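Local coordinates for hypothetical protein PA5026 (Pseudomonas aeruginosa, PDB 1SH8), which is of unknown function but is probably a thioesterase of the hotdog-fold superfamily, at residues A[89-94]-A[135-140]; A[55-60]-A[95-100]; A[77-82]-A[147-152]. One frame throughout, in Å; residues are numbered along the deposited sequence.

Three contacts in this hotdog domain make a worked example of how chemistry follows depth. Contact 2 is the buried one: helix 54-62 meets strand 97-102 through aliphatic side chains, with no hydrogen bond between the two segments. Contact 1 touches it, their centres about 9 Å apart; it is partly buried, sharing the apolar core on one side and carrying salt bridges on the other. Contact 3 is a surface contact, where backbone bonds, aromatic rings and waters come together. Contacts 1 and 3 both pair strand 136-148 with strand 78-89 or its continuation, toward opposite ends, with centres about 33 Å apart; contacts 2 and 3 do not touch.

Contact 1. Residues A[89-94]-A[135-140]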
loop_
_atom_site.group_PDB
_atom_site.type_symbol
_atom_site.label_atom_id
_atom_site.label_comp_id
_atom_site.label_asym_id
_atom_site.label_seq_id
_atom_site.Cartn_x
_atom_site.Cartn_y
_atom_site.Cartn_z
ATOM N N PHE A 89 0.809 9.348 -7.045
ATOM C CA PHE A 89 -0.445 10.050 -6.805
ATOM C C PHE A 89 -0.546 11.269 -7.715
ATOM O O PHE A 89 0.319 12.150 -7.686
ATOM C CB PHE A 89 -0.510 10.449 -5.328
ATOM C CG PHE A 89 -0.349 9.280 -4.385
ATOM C CD1 PHE A 89 -1.415 8.414 -4.138
ATOM C CD2 PHE A 89 0.879 9.020 -3.776
ATOM C CE1 PHE A 89 -1.258 7.304 -3.296
ATOM C CE2 PHE A 89 1.048 7.911 -2.932
ATOM C CZ PHE A 89 -0.026 7.052 -2.693
ATOM N N ARG A 90 -1.605 11.311 -8.521
ATOM C CA ARG A 90 -1.806 12.395 -9.476
ATOM C C ARG A 90 -2.764 13.487 -9.018
ATOM O O ARG A 90 -2.511 14.674 -9.241
ATOM C CB ARG A 90 -2.297 11.827 -10.806
ATOM C CG ARG A 90 -1.408 10.733 -11.380
ATOM C CD ARG A 90 0.066 11.138 -11.409
ATOM N NE ARG A 90 0.816 10.269 -12.310
ATOM C CZ ARG A 90 2.139 10.254 -12.419
ATOM N NH1 ARG A 90 2.886 11.062 -11.673
ATOM N NH2 ARG A 90 2.714 9.447 -13.300
ATOM N N ARG A 91 -3.872 13.090 -8.402
ATOM C CA ARG A 91 -4.853 14.058 -7.915
ATOM C C ARG A 91 -5.758 13.445 -6.852
ATOM O O ARG A 91 -5.916 12.227 -6.790
ATOM C CB ARG A 91 -5.686 14.595 -9.082
ATOM C CG ARG A 91 -6.226 13.536 -10.015
ATOM C CD ARG A 91 -6.553 14.136 -11.374
ATOM N NE ARG A 91 -7.745 14.975 -11.336
ATOM C CZ ARG A 91 -8.025 15.916 -12.233
ATOM N NH1 ARG A 91 -7.188 16.144 -13.240
ATOM N NH2 ARG A 91 -9.143 16.624 -12.129
ATOM N N PRO A 92 -6.349 14.284 -5.986
ATOM C CA PRO A 92 -7.236 13.764 -4.939
ATOM C C PRO A 92 -8.265 12.809 -5.539
ATOM O O PRO A 92 -8.923 13.139 -6.523
ATOM C CB PRO A 92 -7.875 15.032 -4.375
ATOM C CG PRO A 92 -6.772 16.045 -4.523
ATOM C CD PRO A 92 -6.264 15.755 -5.923
ATOM N N ALA A 93 -8.391 11.624 -4.951
ATOM C CA ALA A 93 -9.331 10.621 -5.444
ATOM C C ALA A 93 -10.670 10.746 -4.732
ATOM O O ALA A 93 -10.800 10.370 -3.566
ATOM C CB ALA A 93 -8.751 9.222 -5.243
ATOM N N LYS A 94 -11.662 11.283 -5.438
ATOM C CA LYS A 94 -12.991 11.466 -4.870
ATOM C C LYS A 94 -13.983 10.474 -5.460
ATOM O O LYS A 94 -13.932 10.166 -6.650
ATOM C CB LYS A 94 -13.470 12.902 -5.111
ATOM C CG LYS A 94 -12.597 13.946 -4.423
ATOM C CD LYS A 94 -13.111 15.355 -4.651
ATOM C CE LYS A 94 -12.183 16.384 -4.021
ATOM N NZ LYS A 94 -12.077 16.212 -2.548
ATOM N N GLU A 135 -11.007 10.412 -14.759
ATOM C CA GLU A 135 -9.756 11.117 -14.464
ATOM C C GLU A 135 -8.788 10.145 -13.789
ATOM O O GLU A 135 -9.182 9.362 -12.924
ATOM C CB GLU A 135 -9.976 12.306 -13.517
ATOM C CG GLU A 135 -10.677 13.508 -14.117
ATOM C CD GLU A 135 -9.960 14.067 -15.336
ATOM O OE1 GLU A 135 -8.736 14.315 -15.275
ATOM O OE2 GLU A 135 -10.634 14.266 -16.365
ATOM N N VAL A 136 -7.523 10.202 -14.184
ATOM C CA VAL A 136 -6.501 9.340 -13.604
ATOM C C VAL A 136 -6.054 9.941 -12.274
ATOM O O VAL A 136 -5.417 10.993 -12.240
ATOM C CB VAL A 136 -5.303 9.208 -14.563
ATOM C CG1 VAL A 136 -4.194 8.387 -13.918
ATOM C CG2 VAL A 136 -5.765 8.548 -15.855
ATOM N N VAL A 137 -6.394 9.274 -11.174
ATOM C CA VAL A 137 -6.043 9.786 -9.858
ATOM C C VAL A 137 -4.709 9.266 -9.330
ATOM O O VAL A 137 -4.086 9.894 -8.473
ATOM C CB VAL A 137 -7.158 9.472 -8.828
ATOM C CG1 VAL A 137 -8.479 10.089 -9.288
ATOM C CG2 VAL A 137 -7.299 7.959 -8.642
ATOM N N ALA A 138 -4.279 8.119 -9.844
ATOM C CA ALA A 138 -3.019 7.510 -9.431
ATOM C C ALA A 138 -2.591 6.504 -10.490
ATOM O O ALA A 138 -3.421 5.991 -11.238
ATOM C CB ALA A 138 -3.185 6.814 -8.084
ATOM N N GLU A 139 -1.293 6.232 -10.548
ATOM C CA GLU A 139 -0.748 5.281 -11.505
ATOM C C GLU A 139 0.277 4.414 -10.791
ATOM O O GLU A 139 1.101 4.919 -10.028
ATOM C CB GLU A 139 -0.111 6.034 -12.678
ATOM C CG GLU A 139 -1.129 6.830 -13.480
ATOM C CD GLU A 139 -0.522 7.555 -14.665
ATOM O OE1 GLU A 139 0.166 8.578 -14.457
ATOM O OE2 GLU A 139 -0.735 7.095 -15.810
ATOM N N SER A 140 0.224 3.109 -11.038
ATOM C CA SER A 140 1.141 2.176 -10.388
ATOM C C SER A 140 1.945 1.313 -11.354
ATOM O O SER A 140 1.567 1.119 -12.509
ATOM C CB SER A 140 0.359 1.247 -9.448
ATOM O OG SER A 140 -0.535 0.421 -10.183
#
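Arg90 and Glu139 cross at about a right angle, the arginine gripping the acid side-on: NE and NH2 both donate to OE1, with Arg90 NE 2.8 Å from Glu139 OE1. That oxygen lies almost in the guanidinium plane, and NE meets its anti lone pair, whereas NH2 approaches from above the carboxylate. The Arg90 chain is bent at chi2 (-50°), and its guanidinium meets the acid, whose OE2 is held by Gln128. Arg91 and Glu135 are turned quite differently. Here Glu135 OE1 sits over one guanidinium face, offset toward the rim and 3.1 Å from Arg91 NH1, so charge alone binds the pair and no N-H points at the oxygen. On the apolar side, Ala93 CB packs against Val137 CG2 at 3.9 Å, next to Leu57 of helix 54-62. Between these groups, Val137 O accepts two backbone bonds from the same face of its plane, from Arg90 N at 2.9 Å and from Arg91 N at 3.2 Å. Two successive amides on one carbonyl, just beyond the antiparallel non-hydrogen-bonded pair Phe89-Ala138, form the hydrogen-bond pattern of a classic beta bulge, here at the point where strand 78-89 of the hotdog sheet ends.

Contact 2. Residues A[55-60]-A[95-100]; sequences GALFTL and GDIRVE
Ile97, the first strand residue here, receives Leu60 from the helix, and the two side chains cross at about a right angle. Its CG2 branch does the touching: Leu60 CD2 lies 3.6 Å from Ile97 CG2 and also rests on the carbonyl, 3.4 Å from Ile97 O. Leu60 CG is anti to the backbone N (chi1 177°), on a residue whose CB already points toward the strand. Leu57, one turn earlier, makes a looser contact, its CD2 being 4.3 Å from Ile97 CG2. Helix 54-62 is the central helix of the hotdog fold, the "sausage" against which the antiparallel sheet curls, and the axis of residues 55-60 runs at 25° to that of strand residues 97-100. Arg98 points away from the helix; its NH1 forms a salt bridge with Glu29, and its backbone N lies 4.0 Å from Leu60 CD2. Val99 turns inward again. Its CG1 stands between the backbone N and the carbonyl carbon (chi1 66°) and meets Leu60 CD1 at 3.6 Å, the two side chains sliding past each other in opposite directions. The same methyl approaches the helix backbone, with Val99 CG1 3.5 Å from Leu60 O, while Leu127 and Leu129 of strand 120-130 also pack on Val99.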
loop_
_atom_site.group_PDB
_atom_site.type_symbol
_atom_site.label_atom_id
_atom_site.label_comp_id
_atom_site.label_asym_id
_atom_site.label_seq_id
_atom_site.Cartn_x
_atom_site.Cartn_y
_atom_site.Cartn_z
ATOM N N GLY A 55 -3.664 4.298 1.452
ATOM C CA GLY A 55 -3.650 2.856 1.657
ATOM C C GLY A 55 -4.740 2.142 0.878
ATOM O O GLY A 55 -4.560 0.996 0.446
ATOM N N ALA A 56 -5.878 2.811 0.705
ATOM C CA ALA A 56 -6.987 2.238 -0.049
ATOM C C ALA A 56 -6.604 2.248 -1.531
ATOM O O ALA A 56 -6.885 1.291 -2.260
ATOM C CB ALA A 56 -8.252 3.044 0.185
ATOM N N LEU A 57 -5.972 3.335 -1.980
ATOM C CA LEU A 57 -5.531 3.432 -3.371
ATOM C C LEU A 57 -4.510 2.331 -3.643
ATOM O O LEU A 57 -4.560 1.667 -4.679
ATOM C CB LEU A 57 -4.918 4.810 -3.642
ATOM C CG LEU A 57 -5.927 5.962 -3.754
ATOM C CD1 LEU A 57 -5.214 7.308 -3.690
ATOM C CD2 LEU A 57 -6.704 5.818 -5.066
ATOM N N PHE A 58 -3.594 2.124 -2.702
ATOM C CA PHE A 58 -2.579 1.085 -2.875
ATOM C C PHE A 58 -3.222 -0.292 -3.002
ATOM O O PHE A 58 -2.856 -1.085 -3.868
ATOM C CB PHE A 58 -1.611 1.054 -1.691
ATOM C CG PHE A 58 -0.565 -0.025 -1.803
ATOM C CD1 PHE A 58 0.653 0.222 -2.435
ATOM C CD2 PHE A 58 -0.816 -1.304 -1.311
ATOM C CE1 PHE A 58 1.610 -0.800 -2.574
ATOM C CE2 PHE A 58 0.128 -2.329 -1.447
ATOM C CZ PHE A 58 1.341 -2.075 -2.078
ATOM N N THR A 59 -4.175 -0.579 -2.122
ATOM C CA THR A 59 -4.842 -1.870 -2.138
ATOM C C THR A 59 -5.540 -2.107 -3.477
ATOM O O THR A 59 -5.446 -3.194 -4.051
ATOM C CB THR A 59 -5.842 -1.974 -0.970
ATOM O OG1 THR A 59 -5.122 -1.877 0.265
ATOM C CG2 THR A 59 -6.577 -3.304 -0.999
ATOM N N LEU A 60 -6.220 -1.083 -3.985
ATOM C CA LEU A 60 -6.909 -1.203 -5.266
ATOM C C LEU A 60 -5.923 -1.467 -6.403
ATOM O O LEU A 60 -6.176 -2.297 -7.272
ATOM C CB LEU A 60 -7.689 0.079 -5.573
ATOM C CG LEU A 60 -8.386 0.093 -6.940
ATOM C CD1 LEU A 60 -9.423 -1.026 -6.992
ATOM C CD2 LEU A 60 -9.042 1.444 -7.172
ATOM N N GLY A 95 -14.879 9.970 -4.615
ATOM C CA GLY A 95 -15.867 9.017 -5.073
ATOM C C GLY A 95 -15.272 7.633 -5.222
ATOM O O GLY A 95 -14.212 7.341 -4.660
ATOM N N ASP A 96 -15.957 6.774 -5.973
ATOM C CA ASP A 96 -15.483 5.415 -6.199
ATOM C C ASP A 96 -14.355 5.427 -7.226
ATOM O O ASP A 96 -14.404 6.161 -8.220
ATOM C CB ASP A 96 -16.621 4.526 -6.698
ATOM C CG ASP A 96 -17.704 4.315 -5.658
ATOM O OD1 ASP A 96 -17.519 4.740 -4.502
ATOM O OD2 ASP A 96 -18.742 3.710 -6.001
ATOM N N ILE A 97 -13.345 4.597 -6.984
ATOM C CA ILE A 97 -12.186 4.515 -7.860
ATOM C C ILE A 97 -12.082 3.107 -8.436
ATOM O O ILE A 97 -12.364 2.128 -7.743
ATOM C CB ILE A 97 -10.899 4.858 -7.065
ATOM C CG1 ILE A 97 -11.069 6.210 -6.359
ATOM C CG2 ILE A 97 -9.698 4.894 -7.988
ATOM C CD1 ILE A 97 -11.332 7.389 -7.296
ATOM N N ARG A 98 -11.676 3.005 -9.702
ATOM C CA ARG A 98 -11.555 1.707 -10.355
ATOM C C ARG A 98 -10.205 1.494 -11.007
ATOM O O ARG A 98 -9.428 2.431 -11.215
ATOM C CB ARG A 98 -12.630 1.533 -11.445
ATOM C CG ARG A 98 -14.067 1.598 -10.969
ATOM C CD ARG A 98 -15.016 1.136 -12.079
ATOM N NE ARG A 98 -14.961 2.000 -13.262
ATOM C CZ ARG A 98 -15.598 1.745 -14.406
ATOM N NH1 ARG A 98 -16.338 0.649 -14.529
ATOM N NH2 ARG A 98 -15.504 2.592 -15.428
ATOM N N VAL A 99 -9.950 0.239 -11.350
ATOM C CA VAL A 99 -8.726 -0.147 -12.023
ATOM C C VAL A 99 -9.015 -1.402 -12.837
ATOM O O VAL A 99 -9.867 -2.216 -12.468
ATOM C CB VAL A 99 -7.592 -0.469 -11.012
ATOM C CG1 VAL A 99 -7.945 -1.713 -10.200
ATOM C CG2 VAL A 99 -6.270 -0.679 -11.753
ATOM N N GLU A 100 -8.336 -1.537 -13.969
ATOM C CA GLU A 100 -8.471 -2.740 -14.770
ATOM C C GLU A 100 -7.061 -3.170 -15.148
ATOM O O GLU A 100 -6.143 -2.351 -15.213
ATOM C CB GLU A 100 -9.379 -2.529 -15.994
ATOM C CG GLU A 100 -9.009 -1.451 -16.979
ATOM C CD GLU A 100 -10.166 -1.143 -17.941
ATOM O OE1 GLU A 100 -10.710 -2.083 -18.556
ATOM O OE2 GLU A 100 -10.538 0.043 -18.081
#

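Contact 3. Residues A[77-82]-A[147-152]; sequences RFYPIV and RSHARP
Tyr79 and Arg147 lie side by side and point the same way, the aliphatic start of the arginine resting on the ring. Arg147 CB stands over one face of the phenol, 4.0 Å from the Tyr79 ring centroid, in a CH-pi contact. Farther out the arginine chain bends at chi3 (60°), which swings NE back toward the hydroxyl, and Arg147 NE donates to Tyr79 OH at 3.1 Å. The oxygen lies practically in the guanidinium plane, while ring and guanidinium planes are 67° apart; NH1 has its own partner in Gln145. Ile81 reaches the same arginine from farther along the strand, its CD1 pressed to 3.4 Å from Arg147 CD.

His149 completes the group. Tyr79 CG stands between the backbone N and the carbonyl carbon (chi1 67°); CD2 of the ring lies over one face of the imidazole, 3.4 Å from His149 CE1. The planes of the Tyr79 and His149 rings are inclined to each other, with centroids 4.8 Å apart. Waters tie the rims of both rings to the backbone: one joins Tyr79 OH to Ser148 O, another joins His149 NE2 to Phe78 O.

On the other face of the sheet, Phe78 turns a ring edge toward the backbone of Arg147, and CD1 packs 3.8 Å from Ser148 CB. Arg77 CG lies over the centre of one face of that ring, and Phe69 of helix 64-72 also touches Phe78.

The backbone frame is simple: Tyr79 N bonds to Arg147 O at 2.8 Å and Arg147 N to Tyr79 O at 2.9 Å. This is an antiparallel hydrogen-bonded pair, followed by the non-hydrogen-bonded pair Phe78-Ser148, where the last residues of strand 136-148 meet the first of strand 78-89 at one end of the hotdog sheet.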
loop_
_atom_site.group_PDB
_atom_site.type_symbol
_atom_site.label_atom_id
_atom_site.label_comp_id
_atom_site.label_asym_id
_atom_site.label_seq_id
_atom_site.Cartn_x
_atom_site.Cartn_y
_atom_site.Cartn_z
ATOM N N ARG A 77 -1.880 -24.931 -7.417
ATOM C CA ARG A 77 -0.522 -25.322 -7.790
ATOM C C ARG A 77 0.479 -24.182 -7.575
ATOM O O ARG A 77 1.627 -24.409 -7.182
ATOM C CB ARG A 77 -0.488 -25.750 -9.257
ATOM C CG ARG A 77 0.889 -26.182 -9.724
ATOM C CD ARG A 77 0.925 -26.463 -11.217
ATOM N NE ARG A 77 2.250 -26.922 -11.642
ATOM C CZ ARG A 77 2.653 -26.980 -12.909
ATOM N NH1 ARG A 77 1.838 -26.607 -13.890
ATOM N NH2 ARG A 77 3.878 -27.408 -13.198
ATOM N N PHE A 78 0.027 -22.957 -7.833
ATOM C CA PHE A 78 0.859 -21.762 -7.696
ATOM C C PHE A 78 0.244 -20.762 -6.727
ATOM O O PHE A 78 -0.908 -20.888 -6.322
ATOM C CB PHE A 78 0.992 -21.044 -9.047
ATOM C CG PHE A 78 1.546 -21.896 -10.148
ATOM C CD1 PHE A 78 2.875 -22.315 -10.125
ATOM C CD2 PHE A 78 0.743 -22.266 -11.221
ATOM C CE1 PHE A 78 3.393 -23.089 -11.153
ATOM C CE2 PHE A 78 1.253 -23.045 -12.261
ATOM C CZ PHE A 78 2.580 -23.454 -12.226
ATOM N N TYR A 79 1.034 -19.758 -6.366
ATOM C CA TYR A 79 0.561 -18.677 -5.518
ATOM C C TYR A 79 1.344 -17.455 -5.965
ATOM O O TYR A 79 2.476 -17.573 -6.444
ATOM C CB TYR A 79 0.791 -18.969 -4.031
ATOM C CG TYR A 79 2.233 -19.021 -3.600
ATOM C CD1 TYR A 79 2.881 -17.885 -3.116
ATOM C CD2 TYR A 79 2.943 -20.218 -3.646
ATOM C CE1 TYR A 79 4.205 -17.946 -2.679
ATOM C CE2 TYR A 79 4.258 -20.291 -3.217
ATOM C CZ TYR A 79 4.885 -19.154 -2.733
ATOM O OH TYR A 79 6.189 -19.243 -2.294
ATOM N N PRO A 80 0.730 -16.270 -5.864
ATOM C CA PRO A 80 1.422 -15.050 -6.274
ATOM C C PRO A 80 1.965 -14.271 -5.081
ATOM O O PRO A 80 1.475 -14.407 -3.963
ATOM C CB PRO A 80 0.325 -14.277 -6.986
ATOM C CG PRO A 80 -0.876 -14.555 -6.093
ATOM C CD PRO A 80 -0.726 -16.039 -5.743
ATOM N N ILE A 81 2.996 -13.474 -5.324
ATOM C CA ILE A 81 3.542 -12.602 -4.294
ATOM C C ILE A 81 3.948 -11.325 -5.008
ATOM O O ILE A 81 4.341 -11.356 -6.178
ATOM C CB ILE A 81 4.796 -13.171 -3.583
ATOM C CG1 ILE A 81 5.876 -13.511 -4.605
ATOM C CG2 ILE A 81 4.424 -14.367 -2.739
ATOM C CD1 ILE A 81 7.198 -13.877 -3.969
ATOM N N VAL A 82 3.825 -10.199 -4.325
ATOM C CA VAL A 82 4.234 -8.943 -4.924
ATOM C C VAL A 82 5.665 -8.699 -4.436
ATOM O O VAL A 82 5.951 -8.851 -3.248
ATOM C CB VAL A 82 3.273 -7.784 -4.527
ATOM C CG1 VAL A 82 3.169 -7.661 -3.014
ATOM C CG2 VAL A 82 3.752 -6.482 -5.156
ATOM N N ARG A 147 4.671 -18.304 -8.121
ATOM C CA ARG A 147 5.531 -19.344 -7.571
ATOM C C ARG A 147 4.811 -20.653 -7.333
ATOM O O ARG A 147 3.628 -20.671 -7.011
ATOM C CB ARG A 147 6.131 -18.877 -6.241
ATOM C CG ARG A 147 6.916 -17.573 -6.327
ATOM C CD ARG A 147 7.412 -17.150 -4.955
ATOM N NE ARG A 147 8.285 -18.151 -4.345
ATOM C CZ ARG A 147 9.556 -18.357 -4.685
ATOM N NH1 ARG A 147 10.126 -17.632 -5.638
ATOM N NH2 ARG A 147 10.262 -19.295 -4.066
ATOM N N SER A 148 5.532 -21.755 -7.490
ATOM C CA SER A 148 4.935 -23.052 -7.231
ATOM C C SER A 148 5.207 -23.360 -5.765
ATOM O O SER A 148 6.171 -22.861 -5.181
ATOM C CB SER A 148 5.558 -24.130 -8.124
ATOM O OG SER A 148 6.947 -24.250 -7.885
ATOM N N HIS A 149 4.341 -24.155 -5.155
ATOM C CA HIS A 149 4.534 -24.518 -3.762
ATOM C C HIS A 149 5.680 -25.521 -3.686
ATOM O O HIS A 149 5.769 -26.436 -4.502
ATOM C CB HIS A 149 3.254 -25.138 -3.198
ATOM C CG HIS A 149 2.148 -24.151 -2.990
ATOM N ND1 HIS A 149 2.125 -23.274 -1.926
ATOM C CD2 HIS A 149 1.031 -23.898 -3.711
ATOM C CE1 HIS A 149 1.039 -22.524 -2.001
ATOM N NE2 HIS A 149 0.357 -22.884 -3.075
ATOM N N ALA A 150 6.571 -25.336 -2.721
ATOM C CA ALA A 150 7.693 -26.249 -2.563
ATOM C C ALA A 150 7.200 -27.483 -1.818
ATOM O O ALA A 150 6.194 -27.434 -1.107
ATOM C CB ALA A 150 8.820 -25.581 -1.784
ATOM N N ARG A 151 7.901 -28.594 -1.993
ATOM C CA ARG A 151 7.527 -29.825 -1.320
ATOM C C ARG A 151 7.931 -29.674 0.144
ATOM O O ARG A 151 9.060 -29.286 0.439
ATOM C CB ARG A 151 8.261 -30.997 -1.959
ATOM C CG ARG A 151 7.885 -32.334 -1.383
ATOM C CD ARG A 151 8.674 -33.446 -2.029
ATOM N NE ARG A 151 8.243 -34.733 -1.511
ATOM C CZ ARG A 151 7.037 -35.252 -1.714
ATOM N NH1 ARG A 151 6.133 -34.598 -2.433
ATOM N NH2 ARG A 151 6.732 -36.423 -1.181
ATOM N N PRO A 152 7.011 -29.958 1.082
ATOM C CA PRO A 152 7.337 -29.831 2.508
ATOM C C PRO A 152 8.568 -30.648 2.915
ATOM O O PRO A 152 8.694 -31.819 2.558
ATOM C CB PRO A 152 6.063 -30.317 3.197
ATOM C CG PRO A 152 4.985 -29.915 2.227
ATOM C CD PRO A 152 5.591 -30.317 0.898
HETATM O O HOH W 1 2.822 -26.635 -6.731
HETATM O O HOH W 2 -1.903 -21.390 -3.817
HETATM O O HOH W 3 7.702 -21.652 -2.901
#